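Local atomic coordinates of SAP-like pentraxin (Limulus polyphemus, PDB entry 3FLP), a protein that assembles into a doubly stacked heptameric ring of the pentraxin family, binds two calcium ions per subunit and probably recognises carbohydrate. Residues K18-R23 with I142-D147; L22-T27 with D199-D204; T47-S52 with I63-V68. All coordinates share one frame; numbering follows the deposited sequence.

Contact 1. Residues K18-R23 with I142-D147. With CA (calcium ion), chain O; CA (calcium ion), chain P.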
loop_
_atom_site.group_PDB
_atom_site.type_symbol
_atom_site.label_atom_id
_atom_site.label_comp_id
_atom_site.label_asym_id
_atom_site.label_seq_id
_atom_site.Cartn_x
_atom_site.Cartn_y
_atom_site.Cartn_z
ATOM N N LYS A 18 45.695 -0.701 -38.115
ATOM C CA LYS A 18 44.427 -0.719 -37.392
ATOM C C LYS A 18 44.619 -0.790 -35.877
ATOM O O LYS A 18 45.182 -1.757 -35.355
ATOM C CB LYS A 18 43.555 -1.890 -37.858
ATOM C CG LYS A 18 42.229 -1.985 -37.104
ATOM C CD LYS A 18 41.444 -3.250 -37.453
ATOM C CE LYS A 18 40.183 -3.380 -36.592
ATOM N NZ LYS A 18 39.388 -4.608 -36.903
ATOM N N PHE A 19 44.149 0.243 -35.179
ATOM C CA PHE A 19 44.261 0.306 -33.722
ATOM C C PHE A 19 42.897 0.578 -33.073
ATOM O O PHE A 19 42.546 1.726 -32.792
ATOM C CB PHE A 19 45.245 1.412 -33.299
ATOM C CG PHE A 19 46.619 1.283 -33.906
ATOM C CD1 PHE A 19 46.892 1.805 -35.170
ATOM C CD2 PHE A 19 47.644 0.646 -33.209
ATOM C CE1 PHE A 19 48.172 1.693 -35.730
ATOM C CE2 PHE A 19 48.922 0.527 -33.758
ATOM C CZ PHE A 19 49.187 1.050 -35.019
ATOM N N PRO A 20 42.102 -0.474 -32.832
ATOM C CA PRO A 20 40.796 -0.230 -32.210
ATOM C C PRO A 20 40.951 0.517 -30.883
ATOM O O PRO A 20 41.778 0.150 -30.049
ATOM C CB PRO A 20 40.215 -1.640 -32.049
ATOM C CG PRO A 20 41.440 -2.521 -31.998
ATOM C CD PRO A 20 42.335 -1.912 -33.038
ATOM N N HIS A 21 40.168 1.575 -30.698
ATOM C CA HIS A 21 40.259 2.356 -29.471
ATOM C C HIS A 21 39.088 3.307 -29.283
ATOM O O HIS A 21 38.267 3.505 -30.174
ATOM C CB HIS A 21 41.539 3.204 -29.465
ATOM C CG HIS A 21 41.496 4.368 -30.411
ATOM N ND1 HIS A 21 41.616 4.225 -31.778
ATOM C CD2 HIS A 21 41.331 5.695 -30.188
ATOM C CE1 HIS A 21 41.531 5.412 -32.355
ATOM N NE2 HIS A 21 41.359 6.321 -31.411
ATOM N N LEU A 22 39.044 3.903 -28.100
ATOM C CA LEU A 22 38.036 4.890 -27.754
ATOM C C LEU A 22 38.829 6.114 -27.306
ATOM O O LEU A 22 39.914 5.977 -26.740
ATOM C CB LEU A 22 37.176 4.424 -26.575
ATOM C CG LEU A 22 36.494 3.057 -26.590
ATOM C CD1 LEU A 22 35.573 2.951 -25.367
ATOM C CD2 LEU A 22 35.696 2.890 -27.863
ATOM N N ARG A 23 38.298 7.301 -27.570
ATOM C CA ARG A 23 38.943 8.532 -27.135
ATOM C C ARG A 23 37.830 9.420 -26.605
ATOM O O ARG A 23 36.895 9.760 -27.336
ATOM C CB ARG A 23 39.661 9.242 -28.289
ATOM C CG ARG A 23 40.470 10.465 -27.821
ATOM C CD ARG A 23 41.129 11.218 -28.980
ATOM N NE ARG A 23 40.161 12.016 -29.728
ATOM C CZ ARG A 23 39.853 11.825 -31.006
ATOM N NH1 ARG A 23 40.437 10.859 -31.699
ATOM N NH2 ARG A 23 38.952 12.598 -31.593
ATOM N N ILE A 142 41.205 4.630 -24.557
ATOM C CA ILE A 142 41.021 3.290 -24.012
ATOM C C ILE A 142 41.447 2.235 -25.032
ATOM O O ILE A 142 41.071 2.306 -26.202
ATOM C CB ILE A 142 39.539 3.024 -23.644
ATOM C CG1 ILE A 142 39.028 4.089 -22.668
ATOM C CG2 ILE A 142 39.395 1.638 -23.024
ATOM C CD1 ILE A 142 39.718 4.097 -21.329
ATOM N N GLY A 143 42.240 1.264 -24.586
ATOM C CA GLY A 143 42.657 0.192 -25.474
ATOM C C GLY A 143 43.990 0.357 -26.176
ATOM O O GLY A 143 44.507 -0.604 -26.756
ATOM N N GLN A 144 44.542 1.566 -26.145
ATOM C CA GLN A 144 45.832 1.835 -26.772
ATOM C C GLN A 144 46.642 2.747 -25.848
ATOM O O GLN A 144 46.081 3.419 -24.985
ATOM C CB GLN A 144 45.655 2.529 -28.137
ATOM C CG GLN A 144 44.848 1.776 -29.201
ATOM C CD GLN A 144 45.509 0.476 -29.671
ATOM O OE1 GLN A 144 46.726 0.314 -29.596
ATOM N NE2 GLN A 144 44.704 -0.441 -30.176
ATOM N N GLU A 145 47.959 2.763 -26.037
ATOM C CA GLU A 145 48.860 3.589 -25.240
ATOM C C GLU A 145 49.244 4.801 -26.098
ATOM O O GLU A 145 49.775 4.634 -27.193
ATOM C CB GLU A 145 50.104 2.759 -24.890
ATOM C CG GLU A 145 50.862 3.164 -23.620
ATOM C CD GLU A 145 51.697 4.420 -23.789
ATOM O OE1 GLU A 145 52.530 4.469 -24.721
ATOM O OE2 GLU A 145 51.524 5.357 -22.978
ATOM N N GLN A 146 48.965 6.010 -25.616
ATOM C CA GLN A 146 49.288 7.230 -26.371
ATOM C C GLN A 146 50.746 7.679 -26.246
ATOM O O GLN A 146 51.311 7.684 -25.150
ATOM C CB GLN A 146 48.423 8.406 -25.903
ATOM C CG GLN A 146 46.919 8.221 -25.989
ATOM C CD GLN A 146 46.165 9.332 -25.265
ATOM O OE1 GLN A 146 45.972 10.425 -25.801
ATOM N NE2 GLN A 146 45.752 9.058 -24.026
ATOM N N ASP A 147 51.345 8.053 -27.376
ATOM C CA ASP A 147 52.707 8.583 -27.394
ATOM C C ASP A 147 52.571 10.028 -27.859
ATOM O O ASP A 147 53.541 10.783 -27.927
ATOM C CB ASP A 147 53.612 7.789 -28.336
ATOM C CG ASP A 147 54.062 6.480 -27.729
ATOM O OD1 ASP A 147 54.110 6.402 -26.482
ATOM O OD2 ASP A 147 54.378 5.536 -28.483
HETATM CA CA CA O . 53.316 6.796 -24.225
HETATM CA CA CA P . 53.890 3.869 -26.764
HETATM O O HOH W 1 52.004 3.822 -28.191
HETATM O O HOH W 2 55.188 5.459 -23.756
HETATM O O HOH W 3 55.541 3.291 -25.175
#
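Leu22 O takes the shortest hydrogen bond across this contact, from Ile142 N at 2.9 Å, and Leu22 N returns one to Ile142 O. The two residues form an antiparallel hydrogen-bonded pair, their CB atoms meeting on the side of the sheet that Phe11 covers. The pairing stops at Gly143, which adopts a positive phi; a CB there would jam against the carbonyl oxygen of Ile142. Just beyond, Gln144 reaches back. Its CG stands anti to the carbonyl carbon (chi1 -60°), the chain bends at chi2, and the N-H on Gln144 NE2 points at Pro20 O, 3.0 Å from the nitrogen. That bond is nearly straight (172°): the oxygen lies in the amide plane, while the nitrogen comes in tilted from the plane of the Pro20 carbonyl. The same amide stands at 90° to the Phe19 ring, with OE1 at the ring edge, 3.7 Å from CD2, and Gln144 CG rests 3.6 Å from His21 CB. The imidazole turns away, and His21 ND1 donates its hydrogen to Phe19 O at 2.9 Å, the oxygen lying in the ring plane. Past Gln144, the chain runs into the metals. Glu145 OE1 and Asp147 OD1 each bridge both calcium ions. Glu145 OE2 and Gln146 O bind one ion, completed by Asp59, Asn60 and a water; Asp147 OD2 binds the other, with Glu154, Glu157 and two waters, one also held by Glu145 O. Two calcium ions side by side, bridged by acidic side chains of a loop, are characteristic of the pentraxins.

Contact 2. Residues L22-T27 with D199-D204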
loop_
_atom_site.group_PDB
_atom_site.type_symbol
_atom_site.label_atom_id
_atom_site.label_comp_id
_atom_site.label_asym_id
_atom_site.label_seq_id
_atom_site.Cartn_x
_atom_site.Cartn_y
_atom_site.Cartn_z
ATOM N N LEU A 22 39.044 3.903 -28.100
ATOM C CA LEU A 22 38.036 4.890 -27.754
ATOM C C LEU A 22 38.829 6.114 -27.306
ATOM O O LEU A 22 39.914 5.977 -26.740
ATOM C CB LEU A 22 37.176 4.424 -26.575
ATOM C CG LEU A 22 36.494 3.057 -26.590
ATOM C CD1 LEU A 22 35.573 2.951 -25.367
ATOM C CD2 LEU A 22 35.696 2.890 -27.863
ATOM N N ARG A 23 38.298 7.301 -27.570
ATOM C CA ARG A 23 38.943 8.532 -27.135
ATOM C C ARG A 23 37.830 9.420 -26.605
ATOM O O ARG A 23 36.895 9.760 -27.336
ATOM C CB ARG A 23 39.661 9.242 -28.289
ATOM C CG ARG A 23 40.470 10.465 -27.821
ATOM C CD ARG A 23 41.129 11.218 -28.980
ATOM N NE ARG A 23 40.161 12.016 -29.728
ATOM C CZ ARG A 23 39.853 11.825 -31.006
ATOM N NH1 ARG A 23 40.437 10.859 -31.699
ATOM N NH2 ARG A 23 38.952 12.598 -31.593
ATOM N N PHE A 24 37.911 9.787 -25.333
ATOM C CA PHE A 24 36.875 10.634 -24.767
ATOM C C PHE A 24 36.964 12.046 -25.314
ATOM O O PHE A 24 38.049 12.619 -25.424
ATOM C CB PHE A 24 36.943 10.610 -23.246
ATOM C CG PHE A 24 36.430 9.331 -22.657
ATOM C CD1 PHE A 24 37.221 8.189 -22.647
ATOM C CD2 PHE A 24 35.124 9.249 -22.179
ATOM C CE1 PHE A 24 36.721 6.971 -22.168
ATOM C CE2 PHE A 24 34.609 8.032 -21.697
ATOM C CZ PHE A 24 35.414 6.893 -21.695
ATOM N N MET A 25 35.806 12.585 -25.679
ATOM C CA MET A 25 35.706 13.917 -26.258
ATOM C C MET A 25 36.127 15.050 -25.330
ATOM O O MET A 25 36.701 16.028 -25.782
ATOM C CB MET A 25 34.276 14.161 -26.747
ATOM C CG MET A 25 33.826 13.220 -27.861
ATOM S SD MET A 25 34.803 13.443 -29.370
ATOM C CE MET A 25 34.128 14.985 -29.966
ATOM N N GLN A 26 35.845 14.916 -24.037
ATOM C CA GLN A 26 36.191 15.954 -23.079
ATOM C C GLN A 26 37.460 15.604 -22.308
ATOM O O GLN A 26 37.615 14.483 -21.819
ATOM C CB GLN A 26 35.015 16.168 -22.111
ATOM C CG GLN A 26 35.200 17.294 -21.103
ATOM C CD GLN A 26 33.932 17.578 -20.304
ATOM O OE1 GLN A 26 33.118 16.684 -20.077
ATOM N NE2 GLN A 26 33.770 18.819 -19.860
ATOM N N THR A 27 38.379 16.562 -22.218
ATOM C CA THR A 27 39.618 16.332 -21.483
ATOM C C THR A 27 39.309 16.387 -19.989
ATOM O O THR A 27 38.319 16.991 -19.567
ATOM C CB THR A 27 40.696 17.392 -21.824
ATOM O OG1 THR A 27 40.236 18.694 -21.443
ATOM C CG2 THR A 27 40.997 17.379 -23.313
ATOM N N ASP A 199 29.504 9.955 -20.769
ATOM C CA ASP A 199 30.546 10.870 -21.214
ATOM C C ASP A 199 30.947 10.416 -22.617
ATOM O O ASP A 199 31.442 9.308 -22.814
ATOM C CB ASP A 199 31.734 10.829 -20.244
ATOM C CG ASP A 199 31.440 11.565 -18.935
ATOM O OD1 ASP A 199 31.300 12.807 -18.975
ATOM O OD2 ASP A 199 31.338 10.907 -17.875
ATOM N N SER A 200 30.697 11.280 -23.587
ATOM C CA SER A 200 30.967 10.999 -24.993
ATOM C C SER A 200 32.381 10.568 -25.335
ATOM O O SER A 200 33.354 11.077 -24.784
ATOM C CB SER A 200 30.629 12.239 -25.827
ATOM O OG SER A 200 29.286 12.622 -25.614
ATOM N N PHE A 201 32.483 9.637 -26.272
ATOM C CA PHE A 201 33.777 9.155 -26.722
ATOM C C PHE A 201 33.728 8.754 -28.185
ATOM O O PHE A 201 32.682 8.345 -28.697
ATOM C CB PHE A 201 34.241 7.983 -25.851
ATOM C CG PHE A 201 33.284 6.820 -25.805
ATOM C CD1 PHE A 201 33.285 5.854 -26.811
ATOM C CD2 PHE A 201 32.408 6.670 -24.734
ATOM C CE1 PHE A 201 32.427 4.748 -26.749
ATOM C CE2 PHE A 201 31.548 5.571 -24.660
ATOM C CZ PHE A 201 31.558 4.606 -25.671
ATOM N N VAL A 202 34.856 8.909 -28.862
ATOM C CA VAL A 202 34.967 8.544 -30.260
ATOM C C VAL A 202 35.313 7.061 -30.321
ATOM O O VAL A 202 36.151 6.584 -29.556
ATOM C CB VAL A 202 36.087 9.346 -30.949
ATOM C CG1 VAL A 202 36.241 8.905 -32.390
ATOM C CG2 VAL A 202 35.767 10.818 -30.904
ATOM N N ALA A 203 34.652 6.328 -31.208
ATOM C CA ALA A 203 34.919 4.902 -31.380
ATOM C C ALA A 203 35.595 4.784 -32.739
ATOM O O ALA A 203 35.107 5.339 -33.727
ATOM C CB ALA A 203 33.623 4.111 -31.361
ATOM N N ASP A 204 36.722 4.083 -32.809
ATOM C CA ASP A 204 37.409 3.978 -34.089
ATOM C C ASP A 204 38.113 2.650 -34.315
ATOM O O ASP A 204 38.352 1.881 -33.383
ATOM C CB ASP A 204 38.426 5.116 -34.228
ATOM C CG ASP A 204 38.641 5.535 -35.675
ATOM O OD1 ASP A 204 38.212 4.799 -36.591
ATOM O OD2 ASP A 204 39.248 6.605 -35.901
HETATM O O HOH W 4 34.061 12.835 -22.569
HETATM O O HOH W 5 32.253 14.258 -21.144
#
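Phe24 and Phe201 project together from neighbouring antiparallel strands, their ring planes 56° apart and the centroids 5.5 Å apart, an oblique pairing. What sits on the Phe24 ring is Phe201 CB, which covers the middle of one face at a height of 3.9 Å. The Phe201 ring in turn carries Leu22 CD1 on one face, displaced from the centre toward the ring atoms and 3.9 Å from CE1. In Phe201, CG is set between the backbone N and the carbonyl carbon (chi1 57°); the ring beyond it lies beside Leu22. Leu22 CD2 meets Ala203 CB at 4.2 Å, continuing the apolar face formed by Leu22, Phe24, Phe201 and Ala203.

Between the strands, Arg23 and Val202 form a hydrogen-bonded pair, with Val202 N to Arg23 O at 2.7 Å. Strand 201-204 ends the sheet within this chain, but Phe201, Val202 and Ala203 also pair antiparallel with a strand of a neighbouring subunit, so the β-sheet runs on across the interface, where Met25 packs on Ile208 and Phe201 on Val209 of that subunit.

On the opposite face of the sheet, the Arg23 and Val202 side chains run alongside each other. Val202 CG2 lies over one face of the guanidinium, 3.7 Å from Arg23 NH2, while the Met25 side chain crosses Val202 at about a right angle.

Past the paired residues, Met25 N donates to Ser200 O at 3.0 Å from above the carbonyl plane. A water joins that same oxygen to Gln26 N, and this water sits in the plane of the Phe24 ring, at its edge. A second water donates to both Gln26 OE1 and Asp199 OD1; Gln26 NE2 bonds Thr27 O of another neighbouring subunit, and Asp199 OD2 takes the backbone N-H of Ser195.

Contact 3. Residues T47-S52 with I63-V68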
loop_
_atom_site.group_PDB
_atom_site.type_symbol
_atom_site.label_atom_id
_atom_site.label_comp_id
_atom_site.label_asym_id
_atom_site.label_seq_id
_atom_site.Cartn_x
_atom_site.Cartn_y
_atom_site.Cartn_z
ATOM N N THR A 47 51.205 -8.116 -21.741
ATOM C CA THR A 47 50.905 -6.763 -21.303
ATOM C C THR A 47 50.104 -5.932 -22.296
ATOM O O THR A 47 50.381 -5.927 -23.493
ATOM C CB THR A 47 52.201 -6.015 -20.987
ATOM O OG1 THR A 47 52.994 -6.813 -20.101
ATOM C CG2 THR A 47 51.899 -4.672 -20.327
ATOM N N GLY A 48 49.108 -5.231 -21.774
ATOM C CA GLY A 48 48.284 -4.368 -22.594
ATOM C C GLY A 48 47.881 -3.174 -21.751
ATOM O O GLY A 48 47.677 -3.315 -20.546
ATOM N N TYR A 49 47.786 -1.997 -22.361
ATOM C CA TYR A 49 47.391 -0.798 -21.624
ATOM C C TYR A 49 45.915 -0.525 -21.851
ATOM O O TYR A 49 45.455 -0.439 -22.991
ATOM C CB TYR A 49 48.239 0.402 -22.056
ATOM C CG TYR A 49 49.674 0.235 -21.639
ATOM C CD1 TYR A 49 50.528 -0.611 -22.341
ATOM C CD2 TYR A 49 50.150 0.840 -20.473
ATOM C CE1 TYR A 49 51.823 -0.861 -21.893
ATOM C CE2 TYR A 49 51.441 0.598 -20.012
ATOM C CZ TYR A 49 52.270 -0.255 -20.726
ATOM O OH TYR A 49 53.536 -0.511 -20.265
ATOM N N ILE A 50 45.178 -0.388 -20.754
ATOM C CA ILE A 50 43.739 -0.171 -20.810
ATOM C C ILE A 50 43.327 1.295 -20.815
ATOM O O ILE A 50 42.676 1.763 -21.748
ATOM C CB ILE A 50 43.054 -0.887 -19.621
ATOM C CG1 ILE A 50 43.390 -2.379 -19.674
ATOM C CG2 ILE A 50 41.545 -0.682 -19.669
ATOM C CD1 ILE A 50 42.941 -3.155 -18.461
ATOM N N PHE A 51 43.700 2.007 -19.758
ATOM C CA PHE A 51 43.372 3.422 -19.596
ATOM C C PHE A 51 44.640 4.264 -19.768
ATOM O O PHE A 51 45.592 4.134 -19.005
ATOM C CB PHE A 51 42.750 3.617 -18.203
ATOM C CG PHE A 51 42.280 5.016 -17.911
ATOM C CD1 PHE A 51 43.176 6.001 -17.499
ATOM C CD2 PHE A 51 40.927 5.335 -17.990
ATOM C CE1 PHE A 51 42.730 7.278 -17.167
ATOM C CE2 PHE A 51 40.469 6.613 -17.657
ATOM C CZ PHE A 51 41.370 7.584 -17.245
ATOM N N SER A 52 44.640 5.123 -20.779
ATOM C CA SER A 52 45.785 5.982 -21.082
ATOM C C SER A 52 45.398 7.460 -21.074
ATOM O O SER A 52 44.499 7.876 -21.804
ATOM C CB SER A 52 46.353 5.600 -22.460
ATOM O OG SER A 52 47.259 6.572 -22.956
ATOM N N ILE A 63 48.619 5.757 -16.684
ATOM C CA ILE A 63 48.337 4.616 -17.543
ATOM C C ILE A 63 48.182 3.328 -16.758
ATOM O O ILE A 63 49.049 2.963 -15.957
ATOM C CB ILE A 63 49.450 4.390 -18.596
ATOM C CG1 ILE A 63 50.350 5.624 -18.702
ATOM C CG2 ILE A 63 48.819 4.104 -19.947
ATOM C CD1 ILE A 63 51.526 5.431 -19.632
ATOM N N THR A 64 47.071 2.638 -16.990
ATOM C CA THR A 64 46.807 1.370 -16.322
ATOM C C THR A 64 47.126 0.252 -17.304
ATOM O O THR A 64 47.026 0.431 -18.514
ATOM C CB THR A 64 45.326 1.231 -15.899
ATOM O OG1 THR A 64 44.494 1.293 -17.065
ATOM C CG2 THR A 64 44.937 2.338 -14.917
ATOM N N SER A 65 47.501 -0.903 -16.774
ATOM C CA SER A 65 47.842 -2.036 -17.612
ATOM C C SER A 65 47.681 -3.325 -16.831
ATOM O O SER A 65 47.446 -3.316 -15.617
ATOM C CB SER A 65 49.295 -1.922 -18.071
ATOM O OG SER A 65 50.159 -1.858 -16.948
ATOM N N MET A 66 47.821 -4.440 -17.534
ATOM C CA MET A 66 47.707 -5.741 -16.898
ATOM C C MET A 66 48.405 -6.766 -17.760
ATOM O O MET A 66 48.707 -6.518 -18.925
ATOM C CB MET A 66 46.238 -6.163 -16.766
ATOM C CG MET A 66 45.595 -6.537 -18.114
ATOM S SD MET A 66 44.073 -7.528 -17.984
ATOM C CE MET A 66 44.752 -9.194 -17.970
ATOM N N TYR A 67 48.665 -7.917 -17.163
ATOM C CA TYR A 67 49.236 -9.044 -17.871
ATOM C C TYR A 67 49.048 -10.235 -16.956
ATOM O O TYR A 67 48.803 -10.075 -15.763
ATOM C CB TYR A 67 50.705 -8.810 -18.257
ATOM C CG TYR A 67 51.726 -8.863 -17.153
ATOM C CD1 TYR A 67 52.256 -10.077 -16.724
ATOM C CD2 TYR A 67 52.216 -7.691 -16.585
ATOM C CE1 TYR A 67 53.257 -10.117 -15.766
ATOM C CE2 TYR A 67 53.214 -7.721 -15.626
ATOM C CZ TYR A 67 53.730 -8.933 -15.222
ATOM O OH TYR A 67 54.721 -8.955 -14.269
ATOM N N VAL A 68 49.103 -11.426 -17.533
ATOM C CA VAL A 68 48.920 -12.646 -16.775
ATOM C C VAL A 68 50.247 -13.374 -16.680
ATOM O O VAL A 68 50.897 -13.613 -17.698
ATOM C CB VAL A 68 47.880 -13.542 -17.472
ATOM C CG1 VAL A 68 47.625 -14.795 -16.652
ATOM C CG2 VAL A 68 46.593 -12.755 -17.680
#
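A β-hairpin with a bulge joins strands 48-55 and 60-68, and the bulge falls where Ile50 and Phe51 face Thr64. Ile50 has left extended geometry (psi -60°), and the register shifts by one residue here. Thr64 serves the bulge with two acceptors. Its backbone O takes Ile50 N at 3.0 Å, the nitrogen standing above the carbonyl plane, and its side-chain OG1 takes Phe51 N at 2.9 Å. OG1 can do so because it sits between its own backbone N and carbonyl carbon (chi1 61°), turned in toward the opposing strand; it also presses close to Phe51 CB. Thr64 N then donates to Phe51 O, and regular pairing resumes at Ser52 and Ile63. At the other end Gly48 and Met66 exchange two bonds, each donor lying nearly along the C=O axis.

One face of the hairpin carries Tyr49, Ser52, Ile63 and Ser65. Ser65 CB lies over one face of the Tyr49 ring, nearer the rim than the centre and 3.8 Å from CD2, a CH-pi contact. Ile63 CG2 reaches Tyr49 CD2 at 3.6 Å and also touches Ser52 CB at 3.8 Å. Toward the end of the pairing, the Thr47 and Tyr67 side chains run alongside each other, with OG1 of Thr47 3.6 Å from Tyr67 CB; the phenol hydroxyl bonds Lys69.

Ile63 and Tyr49 pack on the calcium ligand Glu145, and Ser52 OG bonds the side chain of Gln146. Strand 139-142 flanks the hairpin beyond 48-55 and strand 73-80 beyond 60-68, while Ile50, Phe51 and Met66 pack on strand 33-42 of the other sheet.

How the contacts relate
All three contacts lie in one antiparallel sheet, where the strands run 60-68, 48-55, 139-142, 21-24, 201-204. Contact 3 takes the first pair, contact 1 joins 21-24 to the end of 139-142, and contact 2 adds 201-204. Contacts 1 and 2 share Leu22 and Arg23, and their centres are about 11 Å apart, as are those of contacts 1 and 3; the centres of contacts 2 and 3 lie about 18 Å apart, without touching. Along the chain, contact 3 falls between the segments of both others. A probable Gly143 N to Ile50 O hydrogen bond joins contacts 1 and 3. The calcium loop follows the middle strand, and 201-204 pairs with another subunit.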